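Local coordinates for Serine/threonine-protein phosphatase 2A regulatory subunit B'' subunit alpha (Homo sapiens, PDB 4I5J) that serves as a calcium-binding regulatory subunit of protein phosphatase 2A, here its EF-hand region, and might steer the substrate choice, activity and location of the catalytic enzyme, at residues 45-48 with 49-52; 250-254 with 255-259. All coordinates share one frame; numbering follows the deposited sequence.

Contact 1 (45-48 with 49-52); sequences PGLT and FLKD
Phe49 sets its CG between its own backbone N and carbonyl carbon (chi1 70°), and that turn brings the ring back beside the preceding residues, where its CE2 comes 3.2 Å from Gly46 O. The carbonyl oxygen meets the ring at its edge, in the ring plane, where the weakly positive aromatic hydrogens lie. One face of the same ring takes Leu50 CG, displaced toward the rim. Leu50 turns the other way, its CG opposite the carbonyl carbon (chi1 -75°), which carries the side chain beside Leu47, and Leu50 CD1 lies 4.3 Å from Leu47 CD2 in a loose apolar contact.

The backbone underneath is a short 3-10 turn. Leu50 N donates to Leu47 O at 2.9 Å, and Lys51 N donates to Thr48 O at 3.1 Å; both are i to i+3 bonds in which the donor stands well above the carbonyl plane, as is common in the tight winding of a 3-10 turn. At its start a water bridges the chain, giving a proton to Pro45 O at 2.8 Å and accepting from Phe49 N at 3.1 Å. Thr48 OG1 also bonds this water, 3.3 Å from its oxygen.

The turn lies in the first EF-hand domain region, away from the calcium site, in the loop joining helix 34-43 to helix 54-72. Leu47 and Leu50 are its buried anchors: Leu47 packs on Val40 and Tyr60, Leu50 on Val41, Phe56 and Tyr60, pinning the linker against both helices. Phe49 reaches a different element, meeting Tyr112 of helix 112-125 edge-to-face.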
# COMPACT_ATOMS: atom_id res chain seq x y z
N PRO A 45 1.77 -27.73 -3.41
CA PRO A 45 3.04 -28.40 -3.07
C PRO A 45 4.12 -27.41 -2.63
O PRO A 45 5.02 -27.77 -1.87
CB PRO A 45 3.44 -29.10 -4.38
CG PRO A 45 2.71 -28.34 -5.47
CD PRO A 45 1.40 -27.92 -4.83
N GLY A 46 4.01 -26.17 -3.09
CA GLY A 46 5.00 -25.17 -2.72
C GLY A 46 4.83 -24.67 -1.29
O GLY A 46 5.72 -24.01 -0.76
N LEU A 47 3.70 -25.01 -0.67
CA LEU A 47 3.33 -24.37 0.60
C LEU A 47 3.11 -25.35 1.71
O LEU A 47 2.88 -24.96 2.86
CB LEU A 47 2.05 -23.54 0.41
CG LEU A 47 2.16 -22.41 -0.62
CD1 LEU A 47 0.82 -21.71 -0.86
CD2 LEU A 47 3.20 -21.39 -0.15
N THR A 48 3.16 -26.64 1.40
CA THR A 48 2.81 -27.63 2.41
C THR A 48 3.79 -27.71 3.59
O THR A 48 3.41 -28.14 4.67
CB THR A 48 2.53 -29.02 1.81
OG1 THR A 48 3.57 -29.36 0.88
CG2 THR A 48 1.18 -29.01 1.08
N PHE A 49 5.03 -27.24 3.42
CA PHE A 49 5.93 -27.13 4.57
C PHE A 49 5.34 -26.24 5.66
O PHE A 49 5.69 -26.37 6.83
CB PHE A 49 7.29 -26.57 4.16
CG PHE A 49 7.27 -25.11 3.77
CD1 PHE A 49 7.73 -24.13 4.64
CD2 PHE A 49 6.80 -24.71 2.52
CE1 PHE A 49 7.70 -22.78 4.28
CE2 PHE A 49 6.77 -23.37 2.15
CZ PHE A 49 7.23 -22.40 3.03
N LEU A 50 4.45 -25.31 5.29
CA LEU A 50 3.90 -24.38 6.26
C LEU A 50 3.05 -25.05 7.32
O LEU A 50 2.85 -24.48 8.39
CB LEU A 50 3.11 -23.26 5.58
CG LEU A 50 4.00 -22.23 4.91
CD1 LEU A 50 3.13 -21.25 4.12
CD2 LEU A 50 4.81 -21.51 5.99
N LYS A 51 2.56 -26.25 7.04
CA LYS A 51 1.82 -27.00 8.08
C LYS A 51 2.66 -27.20 9.33
O LYS A 51 2.13 -27.39 10.41
CB LYS A 51 1.33 -28.36 7.56
CG LYS A 51 0.30 -28.26 6.44
CD LYS A 51 -0.29 -29.62 6.10
CE LYS A 51 -1.19 -29.55 4.87
NZ LYS A 51 -1.97 -30.80 4.63
N ASP A 52 3.98 -27.12 9.19
CA ASP A 52 4.85 -27.41 10.32
C ASP A 52 5.53 -26.18 10.91
O ASP A 52 6.39 -26.28 11.78
CB ASP A 52 5.86 -28.51 9.97
CG ASP A 52 5.17 -29.83 9.67
OD1 ASP A 52 4.22 -30.17 10.41
OD2 ASP A 52 5.55 -30.51 8.69
O HOH W 1 6.21 -27.46 0.60

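Contact 2 (250-254 with 255-259); sequences GKITL and RDLKR
Thr253 and Asp256 grip each other in a capping box at the start of helix 254-260. Thr253, the N-cap, holds OG1 between its backbone N and carbonyl carbon (chi1 72°), facing the first turn, where OG1 accepts from Asp256 N at 2.9 Å. Asp256 answers in the reverse direction: with CG opposite its carbonyl carbon (chi1 -63°), the carboxylate folds back so that OD2 takes the N-H of Thr253 at 2.9 Å. That bond is nearly straight, 170° at the hydrogen, although the donor stands above the carboxylate plane. A water sits between Asp256 OD2 and Lys251 O, close enough to bond to either, while OD1 has a weak bond from Ala247 N. Such a carboxylate at a helix N-terminus would probably be stabilised by the helix dipole. An alanine here would probably leave Thr253 N without its side-chain acceptor and let the residues before the helix drift from its first turn.

Behind the box, Leu257 N bonds Thr253 O and Lys258 N bonds Leu254 O, beginning the helical ladder. The Ile252 CG2 methyl touches Leu257 CG at 3.8 Å, the two side chains crossing at about a right angle. The extended Lys258 crosses Leu254 at a slant, with Leu254 CG 3.8 Å from Lys258 CE.

Around this helix start, Ile252 shares backbone hydrogen bonds with Leu207, in the loop beside the calcium-binding Val206, a link consistent with the loop-to-loop backbone pairing of an EF-hand pair. Leu254 and Leu257 pack on Phe196 of helix 189-199, Leu257 also rests on Val244 of helix 233-244, and Ile252 and Leu257 meet Phe266 of helix 263-271.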
# COMPACT_ATOMS: atom_id res chain seq x y z
N GLY A 250 -4.79 24.80 -7.52
CA GLY A 250 -4.75 24.87 -6.08
C GLY A 250 -5.57 23.78 -5.45
O GLY A 250 -5.78 23.79 -4.25
N LYS A 251 -6.05 22.85 -6.27
CA LYS A 251 -6.90 21.75 -5.80
C LYS A 251 -6.58 20.47 -6.58
O LYS A 251 -7.37 20.01 -7.41
CB LYS A 251 -8.39 22.12 -5.89
CG LYS A 251 -8.77 23.37 -5.07
CD LYS A 251 -10.19 23.85 -5.32
CE LYS A 251 -11.21 22.81 -4.92
NZ LYS A 251 -11.21 22.61 -3.45
N ILE A 252 -5.41 19.90 -6.33
CA ILE A 252 -4.98 18.70 -7.04
C ILE A 252 -5.73 17.46 -6.59
O ILE A 252 -5.78 17.17 -5.39
CB ILE A 252 -3.46 18.47 -6.86
CG1 ILE A 252 -2.70 19.62 -7.54
CG2 ILE A 252 -3.02 17.13 -7.45
CD1 ILE A 252 -1.28 19.72 -7.10
N THR A 253 -6.32 16.74 -7.54
CA THR A 253 -7.10 15.55 -7.22
C THR A 253 -6.36 14.22 -7.44
O THR A 253 -5.32 14.15 -8.08
CB THR A 253 -8.42 15.49 -8.02
OG1 THR A 253 -8.15 15.19 -9.39
CG2 THR A 253 -9.19 16.80 -7.92
N LEU A 254 -6.93 13.16 -6.90
CA LEU A 254 -6.34 11.84 -7.10
C LEU A 254 -6.37 11.55 -8.60
O LEU A 254 -5.39 11.08 -9.18
CB LEU A 254 -7.14 10.81 -6.32
CG LEU A 254 -6.69 9.36 -6.51
CD1 LEU A 254 -5.26 9.19 -6.01
CD2 LEU A 254 -7.64 8.47 -5.74
N ARG A 255 -7.50 11.85 -9.22
CA ARG A 255 -7.63 11.74 -10.66
C ARG A 255 -6.51 12.48 -11.41
O ARG A 255 -5.94 11.92 -12.35
CB ARG A 255 -9.00 12.26 -11.10
CG ARG A 255 -9.41 11.85 -12.50
CD ARG A 255 -10.81 12.39 -12.83
NE ARG A 255 -11.42 11.64 -13.92
CZ ARG A 255 -11.23 11.91 -15.21
NH1 ARG A 255 -10.44 12.91 -15.58
NH2 ARG A 255 -11.83 11.16 -16.14
N ASP A 256 -6.17 13.71 -10.99
CA ASP A 256 -5.08 14.45 -11.65
C ASP A 256 -3.76 13.70 -11.51
O ASP A 256 -2.96 13.62 -12.44
CB ASP A 256 -4.89 15.85 -11.06
CG ASP A 256 -6.09 16.75 -11.24
OD1 ASP A 256 -6.78 16.71 -12.28
OD2 ASP A 256 -6.36 17.52 -10.30
N LEU A 257 -3.53 13.15 -10.32
CA LEU A 257 -2.27 12.45 -10.06
C LEU A 257 -2.15 11.10 -10.79
O LEU A 257 -1.07 10.77 -11.28
CB LEU A 257 -1.98 12.34 -8.55
CG LEU A 257 -1.50 13.67 -7.93
CD1 LEU A 257 -1.66 13.73 -6.39
CD2 LEU A 257 -0.04 13.95 -8.32
N LYS A 258 -3.24 10.34 -10.88
CA LYS A 258 -3.24 9.11 -11.69
C LYS A 258 -3.10 9.45 -13.17
O LYS A 258 -2.36 8.79 -13.89
CB LYS A 258 -4.53 8.30 -11.49
CG LYS A 258 -4.70 7.69 -10.11
CD LYS A 258 -6.09 7.06 -9.96
CE LYS A 258 -6.18 6.23 -8.69
NZ LYS A 258 -7.50 5.56 -8.52
N ARG A 259 -3.81 10.48 -13.64
CA ARG A 259 -3.79 10.83 -15.06
C ARG A 259 -2.41 11.27 -15.55
O ARG A 259 -2.02 10.95 -16.66
CB ARG A 259 -4.82 11.92 -15.39
CG ARG A 259 -6.26 11.43 -15.44
CD ARG A 259 -7.23 12.60 -15.62
NE ARG A 259 -7.03 13.31 -16.87
CZ ARG A 259 -7.58 12.95 -18.03
NH1 ARG A 259 -8.37 11.88 -18.08
NH2 ARG A 259 -7.35 13.65 -19.13
O HOH W 2 -7.71 19.56 -10.01

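How the contacts relate
From the N terminus, contact 1 comes first, a turn in the linker between helix 34-43 and helix 54-72 that packs its leucines on both. The chain then runs through the rest of the structure, including the calcium loop that ends at Glu211, before contact 2 opens. There, 250-254 is the end of the loop after helix 233-244, and 255-259 carries on along helix 254-260. The two contacts are in series, neither nested nor crossing, their centres about 44 Å apart on opposite sides of the chain's centre. Contact 1 joins helices 34-43 and 54-72, with Phe49 reaching helix 112-125; contact 2 joins helix 254-260 to helices 189-199, 233-244 and 263-271, next to the calcium loop.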